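Local atomic coordinates of phosphoribosylaminoimidazole-succinocarboxamide synthase (Pyrococcus horikoshii, PDB entry 4O86), a protein that catalyses the ATP-driven joining of L-aspartate to the carboxylate of 5-amino-1-(5-phosphoribosyl)imidazole-4-carboxylate, a ligase step in de novo purine biosynthesis. Residues A[90-95]-A[172-177]; A[98-103]-A[116-121]. All coordinates share one frame; numbering follows the deposited sequence.

Contact 1 (A[90-95]-A[172-177]). With C5P (cytidine-5'-monophosphate), chain D; CDP (cytidine-5'-diphosphate), chain C; PO4 (phosphate ion), chain G.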
loop_
_atom_site.group_PDB
_atom_site.type_symbol
_atom_site.label_atom_id
_atom_site.label_comp_id
_atom_site.label_asym_id
_atom_site.label_seq_id
_atom_site.Cartn_x
_atom_site.Cartn_y
_atom_site.Cartn_z
ATOM N N VAL A 90 1.801 10.382 -6.509
ATOM C CA VAL A 90 1.990 9.201 -7.333
ATOM C C VAL A 90 3.481 9.007 -7.558
ATOM O O VAL A 90 4.137 9.827 -8.184
ATOM C CB VAL A 90 1.239 9.329 -8.674
ATOM C CG1 VAL A 90 1.384 8.058 -9.499
ATOM C CG2 VAL A 90 -0.237 9.638 -8.416
ATOM N N VAL A 91 4.016 7.933 -7.005
ATOM C CA VAL A 91 5.437 7.700 -7.055
ATOM C C VAL A 91 5.752 6.587 -8.075
ATOM O O VAL A 91 5.167 5.502 -8.025
ATOM C CB VAL A 91 5.998 7.363 -5.650
ATOM C CG1 VAL A 91 7.461 6.967 -5.751
ATOM C CG2 VAL A 91 5.847 8.553 -4.695
ATOM N N VAL A 92 6.649 6.876 -9.013
ATOM C CA VAL A 92 7.123 5.868 -9.950
ATOM C C VAL A 92 8.588 5.527 -9.621
ATOM O O VAL A 92 9.372 6.417 -9.349
ATOM C CB VAL A 92 6.980 6.351 -11.413
ATOM C CG1 VAL A 92 7.305 5.232 -12.376
ATOM C CG2 VAL A 92 5.572 6.870 -11.676
ATOM N N ARG A 93 8.943 4.241 -9.625
ATOM C CA ARG A 93 10.270 3.818 -9.178
ATOM C C ARG A 93 10.942 2.854 -10.169
ATOM O O ARG A 93 10.352 1.829 -10.543
ATOM C CB ARG A 93 10.187 3.201 -7.764
ATOM C CG ARG A 93 9.072 3.797 -6.887
ATOM C CD ARG A 93 9.093 3.284 -5.453
ATOM N NE ARG A 93 10.225 3.827 -4.727
ATOM C CZ ARG A 93 10.165 4.556 -3.616
ATOM N NH1 ARG A 93 8.999 4.838 -3.018
ATOM N NH2 ARG A 93 11.305 4.997 -3.093
ATOM N N ASN A 94 12.167 3.190 -10.588
ATOM C CA ASN A 94 12.959 2.358 -11.531
ATOM C C ASN A 94 14.092 1.579 -10.849
ATOM O O ASN A 94 14.421 0.441 -11.237
ATOM C CB ASN A 94 13.536 3.230 -12.650
ATOM C CG ASN A 94 12.451 3.953 -13.432
ATOM O OD1 ASN A 94 11.483 3.333 -13.888
ATOM N ND2 ASN A 94 12.587 5.265 -13.568
ATOM N N VAL A 95 14.686 2.229 -9.849
ATOM C CA VAL A 95 15.815 1.714 -9.098
ATOM C C VAL A 95 15.425 1.815 -7.629
ATOM O O VAL A 95 14.801 2.806 -7.225
ATOM C CB VAL A 95 17.080 2.558 -9.375
ATOM C CG1 VAL A 95 18.220 2.176 -8.446
ATOM C CG2 VAL A 95 17.499 2.413 -10.834
ATOM N N VAL A 172 15.955 7.546 -10.876
ATOM C CA VAL A 172 15.826 6.482 -9.885
ATOM C C VAL A 172 14.346 6.287 -9.484
ATOM O O VAL A 172 13.802 5.176 -9.573
ATOM C CB VAL A 172 16.773 6.767 -8.696
ATOM C CG1 VAL A 172 16.440 5.922 -7.474
ATOM C CG2 VAL A 172 18.213 6.548 -9.145
ATOM N N ASP A 173 13.697 7.375 -9.085
ATOM C CA ASP A 173 12.256 7.384 -8.803
ATOM C C ASP A 173 11.826 8.833 -8.810
ATOM O O ASP A 173 12.677 9.712 -8.968
ATOM C CB ASP A 173 11.933 6.737 -7.449
ATOM C CG ASP A 173 12.724 7.358 -6.289
ATOM O OD1 ASP A 173 12.990 8.567 -6.307
ATOM O OD2 ASP A 173 13.074 6.624 -5.351
ATOM N N PHE A 174 10.526 9.088 -8.657
ATOM C CA PHE A 174 10.011 10.464 -8.625
ATOM C C PHE A 174 8.557 10.486 -8.197
ATOM O O PHE A 174 7.869 9.469 -8.253
ATOM C CB PHE A 174 10.180 11.175 -9.989
ATOM C CG PHE A 174 9.458 10.502 -11.137
ATOM C CD1 PHE A 174 8.223 10.977 -11.574
ATOM C CD2 PHE A 174 10.015 9.402 -11.786
ATOM C CE1 PHE A 174 7.554 10.378 -12.634
ATOM C CE2 PHE A 174 9.346 8.787 -12.844
ATOM C CZ PHE A 174 8.111 9.275 -13.267
ATOM N N LYS A 175 8.095 11.654 -7.771
ATOM C CA LYS A 175 6.712 11.837 -7.348
ATOM C C LYS A 175 5.973 12.811 -8.283
ATOM O O LYS A 175 6.489 13.871 -8.631
ATOM C CB LYS A 175 6.674 12.360 -5.907
ATOM C CG LYS A 175 5.275 12.528 -5.306
ATOM C CD LYS A 175 4.689 13.923 -5.520
ATOM C CE LYS A 175 5.440 14.993 -4.713
ATOM N NZ LYS A 175 4.985 16.390 -5.028
ATOM N N LEU A 176 4.748 12.449 -8.652
ATOM C CA LEU A 176 3.870 13.345 -9.391
ATOM C C LEU A 176 2.590 13.639 -8.621
ATOM O O LEU A 176 2.192 12.890 -7.709
ATOM C CB LEU A 176 3.483 12.742 -10.751
ATOM C CG LEU A 176 4.607 12.343 -11.709
ATOM C CD1 LEU A 176 4.012 11.621 -12.911
ATOM C CD2 LEU A 176 5.445 13.547 -12.131
ATOM N N GLU A 177 1.935 14.722 -9.024
ATOM C CA GLU A 177 0.599 15.039 -8.554
ATOM C C GLU A 177 -0.296 15.401 -9.739
ATOM O O GLU A 177 0.186 15.847 -10.794
ATOM C CB GLU A 177 0.657 16.178 -7.544
ATOM C CG GLU A 177 1.343 15.775 -6.251
ATOM C CD GLU A 177 1.331 16.874 -5.220
ATOM O OE1 GLU A 177 0.351 17.640 -5.196
ATOM O OE2 GLU A 177 2.292 16.957 -4.436
HETATM O O3P C5P D . 10.658 8.610 0.223
HETATM P P C5P D . 10.397 7.755 -0.989
HETATM O O1P C5P D . 11.565 6.906 -1.440
HETATM O O2P C5P D . 9.103 6.981 -0.916
HETATM O "O5'" C5P D . 10.229 8.835 -2.168
HETATM C "C5'" C5P D . 10.145 8.434 -3.535
HETATM C "C4'" C5P D . 10.324 9.645 -4.441
HETATM O "O4'" C5P D . 9.231 10.550 -4.282
HETATM C "C3'" C5P D . 11.579 10.425 -4.082
HETATM O "O3'" C5P D . 12.205 10.881 -5.286
HETATM C "C2'" C5P D . 11.103 11.625 -3.305
HETATM O "O2'" C5P D . 11.960 12.728 -3.621
HETATM C "C1'" C5P D . 9.687 11.829 -3.820
HETATM N N1 C5P D . 8.751 12.307 -2.790
HETATM C C2 C5P D . 8.296 13.644 -2.810
HETATM N N3 C5P D . 7.420 14.077 -1.872
HETATM C C4 C5P D . 6.970 13.235 -0.915
HETATM C C5 C5P D . 7.401 11.913 -0.879
HETATM C C6 C5P D . 8.301 11.465 -1.847
HETATM O O2 C5P D . 8.706 14.427 -3.694
HETATM N N4 C5P D . 6.097 13.679 0.017
HETATM O O3B CDP C . 11.186 9.629 2.377
HETATM P PB CDP C . 11.595 9.523 0.932
HETATM O O1B CDP C . 11.630 10.874 0.238
HETATM O O2B CDP C . 12.784 8.637 0.673
HETATM O O3A CDP C . 10.343 8.757 0.252
HETATM P PA CDP C . 10.436 7.791 -1.038
HETATM O O1A CDP C . 9.129 7.044 -1.159
HETATM O O2A CDP C . 11.705 6.966 -0.995
HETATM O "O5'" CDP C . 10.549 8.849 -2.243
HETATM C "C5'" CDP C . 10.118 8.515 -3.560
HETATM C "C4'" CDP C . 10.319 9.715 -4.474
HETATM O "O4'" CDP C . 9.249 10.644 -4.303
HETATM C "C3'" CDP C . 11.591 10.465 -4.116
HETATM O "O3'" CDP C . 12.211 10.933 -5.319
HETATM C "C2'" CDP C . 11.146 11.654 -3.305
HETATM O "O2'" CDP C . 12.020 12.750 -3.596
HETATM C "C1'" CDP C . 9.730 11.898 -3.804
HETATM N N1 CDP C . 8.808 12.360 -2.755
HETATM C C2 CDP C . 8.302 13.678 -2.790
HETATM O O2 CDP C . 8.658 14.455 -3.700
HETATM N N3 CDP C . 7.436 14.099 -1.836
HETATM C C4 CDP C . 7.043 13.264 -0.850
HETATM N N4 CDP C . 6.182 13.698 0.098
HETATM C C5 CDP C . 7.525 11.959 -0.798
HETATM C C6 CDP C . 8.415 11.523 -1.781
HETATM P P PO4 G . 5.280 17.065 -1.124
HETATM O O1 PO4 G . 4.824 15.877 -0.320
HETATM O O2 PO4 G . 6.508 16.743 -1.946
HETATM O O3 PO4 G . 4.183 17.474 -2.076
HETATM O O4 PO4 G . 5.593 18.194 -0.157
HETATM O O HOH W 1 12.919 3.906 -5.489
#
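V90 to R93 runs antiparallel to V172 to L176, the two axes 4.6 Å apart at 163°, with V90–L176 and V92–F174 as hydrogen-bonded and V91–K175 and R93–D173 as non-hydrogen-bonded pairs. This is a ladder in the large antiparallel sheet of the SAICAR synthetase fold. Where the first strand turns, V172 O accepts from N94 N and V95 N.

The face bearing V92 and F174 is apolar and packs on helix 143-165. F174 CG sits between its backbone N and carbonyl carbon (chi1 60°), which sets the ring beside V92, with F174 CZ 3.6 Å from V92 CB.

V91, R93, D173 and K175 line the other face, beneath a cytidine nucleotide modelled as both CDP and CMP. This is probably the pocket of the phosphoribosyl substrate, since ADP binds separately. R93 grips the CDP alpha-phosphate with two nitrogens: NH1 donates to O1A and NH2 to O2A, each at 2.9 Å. D173 lies alongside, carboxylate and guanidinium planes 88° apart; its OD2 makes a salt bridge to R93 NH2 at 3.3 Å and a second to R198. Water 1 accepts from R93 NE at 2.8 Å, while D173 OD1 lies 2.7 Å from the ribose O3' of CDP.

Contact 2 (A[98-103]-A[116-121]). With CDP (cytidine-5'-diphosphate), chain C; C5P (cytidine-5'-monophosphate), chain D; ACT (acetate ion), chain E.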
loop_
_atom_site.group_PDB
_atom_site.type_symbol
_atom_site.label_atom_id
_atom_site.label_comp_id
_atom_site.label_asym_id
_atom_site.label_seq_id
_atom_site.Cartn_x
_atom_site.Cartn_y
_atom_site.Cartn_z
ATOM N N GLY A 98 15.397 4.920 -1.040
ATOM C CA GLY A 98 14.436 5.462 -0.056
ATOM C C GLY A 98 13.530 4.444 0.624
ATOM O O GLY A 98 13.978 3.361 1.020
ATOM N N SER A 99 12.241 4.766 0.720
ATOM C CA SER A 99 11.267 3.909 1.418
ATOM C C SER A 99 11.032 2.541 0.787
ATOM O O SER A 99 10.516 1.645 1.451
ATOM C CB SER A 99 9.912 4.634 1.605
ATOM O OG SER A 99 9.172 4.628 0.386
ATOM N N LEU A 100 11.402 2.353 -0.480
ATOM C CA LEU A 100 11.192 1.039 -1.119
ATOM C C LEU A 100 12.025 -0.087 -0.451
ATOM O O LEU A 100 11.687 -1.270 -0.549
ATOM C CB LEU A 100 11.413 1.098 -2.641
ATOM C CG LEU A 100 11.006 -0.146 -3.451
ATOM C CD1 LEU A 100 9.513 -0.482 -3.320
ATOM C CD2 LEU A 100 11.399 -0.013 -4.917
ATOM N N LYS A 101 13.085 0.296 0.246
ATOM C CA LYS A 101 13.937 -0.658 0.955
ATOM C C LYS A 101 13.245 -1.243 2.191
ATOM O O LYS A 101 13.649 -2.293 2.669
ATOM C CB LYS A 101 15.267 -0.013 1.344
ATOM C CG LYS A 101 16.083 0.493 0.167
ATOM C CD LYS A 101 17.471 0.933 0.609
ATOM C CE LYS A 101 17.390 2.078 1.606
ATOM N NZ LYS A 101 18.484 3.051 1.373
ATOM N N LYS A 102 12.198 -0.574 2.685
ATOM C CA LYS A 102 11.368 -1.102 3.779
ATOM C C LYS A 102 10.178 -1.956 3.308
ATOM O O LYS A 102 9.466 -2.535 4.126
ATOM C CB LYS A 102 10.851 0.033 4.668
ATOM C CG LYS A 102 11.933 0.813 5.404
ATOM C CD LYS A 102 11.314 1.924 6.249
ATOM N N ARG A 103 9.956 -2.042 2.002
ATOM C CA ARG A 103 8.866 -2.871 1.486
ATOM C C ARG A 103 9.345 -4.100 0.757
ATOM O O ARG A 103 8.599 -5.070 0.651
ATOM C CB ARG A 103 7.968 -2.082 0.533
ATOM C CG ARG A 103 6.909 -1.280 1.238
ATOM C CD ARG A 103 6.143 -0.396 0.282
ATOM N NE ARG A 103 5.938 0.908 0.905
ATOM C CZ ARG A 103 5.135 1.116 1.946
ATOM N NH1 ARG A 103 4.431 0.110 2.491
ATOM N NH2 ARG A 103 5.029 2.340 2.444
ATOM N N ILE A 116 7.741 0.388 -10.700
ATOM C CA ILE A 116 6.746 0.290 -9.633
ATOM C C ILE A 116 6.024 1.633 -9.478
ATOM O O ILE A 116 6.652 2.686 -9.411
ATOM C CB ILE A 116 7.423 -0.077 -8.284
ATOM C CG1 ILE A 116 7.905 -1.531 -8.318
ATOM C CG2 ILE A 116 6.480 0.170 -7.106
ATOM C CD1 ILE A 116 8.616 -1.969 -7.052
ATOM N N VAL A 117 4.703 1.593 -9.415
ATOM C CA VAL A 117 3.917 2.795 -9.145
ATOM C C VAL A 117 3.337 2.630 -7.759
ATOM O O VAL A 117 2.735 1.596 -7.466
ATOM C CB VAL A 117 2.759 2.993 -10.164
ATOM C CG1 VAL A 117 2.056 4.319 -9.923
ATOM C CG2 VAL A 117 3.282 2.949 -11.589
ATOM N N GLU A 118 3.520 3.641 -6.911
ATOM C CA GLU A 118 2.915 3.650 -5.584
ATOM C C GLU A 118 1.998 4.863 -5.434
ATOM O O GLU A 118 2.310 5.960 -5.936
ATOM C CB GLU A 118 3.977 3.651 -4.477
ATOM C CG GLU A 118 4.992 2.513 -4.565
ATOM C CD GLU A 118 6.145 2.662 -3.582
ATOM O OE1 GLU A 118 6.409 3.784 -3.098
ATOM O OE2 GLU A 118 6.808 1.649 -3.286
ATOM N N LEU A 119 0.868 4.651 -4.755
ATOM C CA LEU A 119 -0.084 5.720 -4.476
ATOM C C LEU A 119 0.009 6.109 -3.016
ATOM O O LEU A 119 0.010 5.243 -2.141
ATOM C CB LEU A 119 -1.509 5.273 -4.784
ATOM C CG LEU A 119 -1.741 4.849 -6.239
ATOM C CD1 LEU A 119 -3.078 4.146 -6.361
ATOM C CD2 LEU A 119 -1.644 6.023 -7.203
ATOM N N TYR A 120 0.102 7.405 -2.761
ATOM C CA TYR A 120 0.168 7.908 -1.398
ATOM C C TYR A 120 -0.981 8.877 -1.168
ATOM O O TYR A 120 -1.267 9.707 -2.017
ATOM C CB TYR A 120 1.518 8.588 -1.147
ATOM C CG TYR A 120 2.659 7.606 -1.051
ATOM C CD1 TYR A 120 2.994 7.014 0.170
ATOM C CD2 TYR A 120 3.401 7.267 -2.181
ATOM C CE1 TYR A 120 4.044 6.116 0.267
ATOM C CE2 TYR A 120 4.441 6.367 -2.104
ATOM C CZ TYR A 120 4.755 5.787 -0.888
ATOM O OH TYR A 120 5.791 4.891 -0.843
ATOM N N TYR A 121 -1.658 8.741 -0.036
ATOM C CA TYR A 121 -2.749 9.632 0.319
ATOM C C TYR A 121 -2.163 10.924 0.881
ATOM O O TYR A 121 -1.566 10.933 1.970
ATOM C CB TYR A 121 -3.688 8.953 1.335
ATOM C CG TYR A 121 -4.845 9.816 1.824
ATOM C CD1 TYR A 121 -5.426 10.770 0.988
ATOM C CD2 TYR A 121 -5.365 9.659 3.116
ATOM C CE1 TYR A 121 -6.480 11.552 1.416
ATOM C CE2 TYR A 121 -6.419 10.446 3.561
ATOM C CZ TYR A 121 -6.965 11.388 2.706
ATOM O OH TYR A 121 -8.009 12.164 3.105
HETATM O O3B CDP C . 11.186 9.629 2.377
HETATM P PB CDP C . 11.595 9.523 0.932
HETATM O O1B CDP C . 11.630 10.874 0.238
HETATM O O2B CDP C . 12.784 8.637 0.673
HETATM O O3A CDP C . 10.343 8.757 0.252
HETATM P PA CDP C . 10.436 7.791 -1.038
HETATM O O1A CDP C . 9.129 7.044 -1.159
HETATM O O2A CDP C . 11.705 6.966 -0.995
HETATM O "O5'" CDP C . 10.549 8.849 -2.243
HETATM C "C5'" CDP C . 10.118 8.515 -3.560
HETATM C "C4'" CDP C . 10.319 9.715 -4.474
HETATM O "O4'" CDP C . 9.249 10.644 -4.303
HETATM C "C3'" CDP C . 11.591 10.465 -4.116
HETATM O "O3'" CDP C . 12.211 10.933 -5.319
HETATM C "C2'" CDP C . 11.146 11.654 -3.305
HETATM O "O2'" CDP C . 12.020 12.750 -3.596
HETATM C "C1'" CDP C . 9.730 11.898 -3.804
HETATM N N1 CDP C . 8.808 12.360 -2.755
HETATM C C2 CDP C . 8.302 13.678 -2.790
HETATM O O2 CDP C . 8.658 14.455 -3.700
HETATM N N3 CDP C . 7.436 14.099 -1.836
HETATM C C4 CDP C . 7.043 13.264 -0.850
HETATM N N4 CDP C . 6.182 13.698 0.098
HETATM C C5 CDP C . 7.525 11.959 -0.798
HETATM C C6 CDP C . 8.415 11.523 -1.781
HETATM O O3P C5P D . 10.658 8.610 0.223
HETATM P P C5P D . 10.397 7.755 -0.989
HETATM O O1P C5P D . 11.565 6.906 -1.440
HETATM O O2P C5P D . 9.103 6.981 -0.916
HETATM O "O5'" C5P D . 10.229 8.835 -2.168
HETATM C "C5'" C5P D . 10.145 8.434 -3.535
HETATM C "C4'" C5P D . 10.324 9.645 -4.441
HETATM O "O4'" C5P D . 9.231 10.550 -4.282
HETATM C "C3'" C5P D . 11.579 10.425 -4.082
HETATM O "O3'" C5P D . 12.205 10.881 -5.286
HETATM C "C2'" C5P D . 11.103 11.625 -3.305
HETATM O "O2'" C5P D . 11.960 12.728 -3.621
HETATM C "C1'" C5P D . 9.687 11.829 -3.820
HETATM N N1 C5P D . 8.751 12.307 -2.790
HETATM C C2 C5P D . 8.296 13.644 -2.810
HETATM N N3 C5P D . 7.420 14.077 -1.872
HETATM C C4 C5P D . 6.970 13.235 -0.915
HETATM C C5 C5P D . 7.401 11.913 -0.879
HETATM C C6 C5P D . 8.301 11.465 -1.847
HETATM O O2 C5P D . 8.706 14.427 -3.694
HETATM N N4 C5P D . 6.097 13.679 0.017
HETATM C C ACT E . 2.686 -0.513 6.040
HETATM O O ACT E . 2.040 -1.362 6.686
HETATM O OXT ACT E . 3.439 -0.838 5.100
HETATM C CH3 ACT E . 2.571 0.937 6.410
HETATM O O HOH W 2 7.799 2.225 -0.629
#
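L100 and I116 meet tip to tip, L100 CD2 4.0 Å from I116 CD1, where the loop between strands 84-93 and 111-121 folds back over the second strand. The loop is a phosphate-binding turn: S99 N donates to O2A of CDP at 2.8 Å, and residues 99-102 follow with helical backbone angles but no regular helical bonds. G98 precedes them with positive phi, its CA against the same phosphate oxygen, where a CB would collide with the ligand. S99 OG lies 2.9 Å from CDP O1A.

Behind this first shell stands E118, reaching in from the strand with an extended chain (chi2 171°). Y120 OH donates to E118 OE1 at 2.6 Å, approaching from above the carboxylate plane, and R93 forms a salt bridge with the same oxygen. E118 is therefore a second-shell residue that helps position a phosphate-binding arginine. With an alanine here, R93 NH1 and Y120 OH would probably lose their shared carboxylate partner, leaving the arginine freer to swing off the phosphate.

R103 crosses the E118 side chain, guanidinium and carboxylate planes 88° apart, with R103 NE 4.3 Å from E118 OE2, beyond a salt bridge, though the position of OE2 is less certain. Farther out lies the dimer interface: H135 of the second subunit packs on L100, I116 and E118, and R103 NH1 bonds to M130 O of that subunit. Water 2 lies in plane at the R103 guanidinium edge, accepting from NE at 2.7 Å and donating to S99 OG and the less certain E118 OE2, each at 2.9 Å.

From the N terminus the chain runs along strand 84-93, turns at N94 and enters the loop holding 98-103, then returns on strand 111-121. Contact 2 closes this short excursion, with 12 residues between its segments. Contact 1 closes a much longer one: 76 residues, including helix 143-165, pass before 172-177 pairs with 90-95, so the smaller loop lies wholly within the larger and the two do not cross. Strand 84-93 is the shared middle member, pairing with 169-180 on one side and 111-121 on the other, where V91 O meets E118 N at 2.7 Å. Together the contacts bring sheet and loop around one nucleotide phosphate.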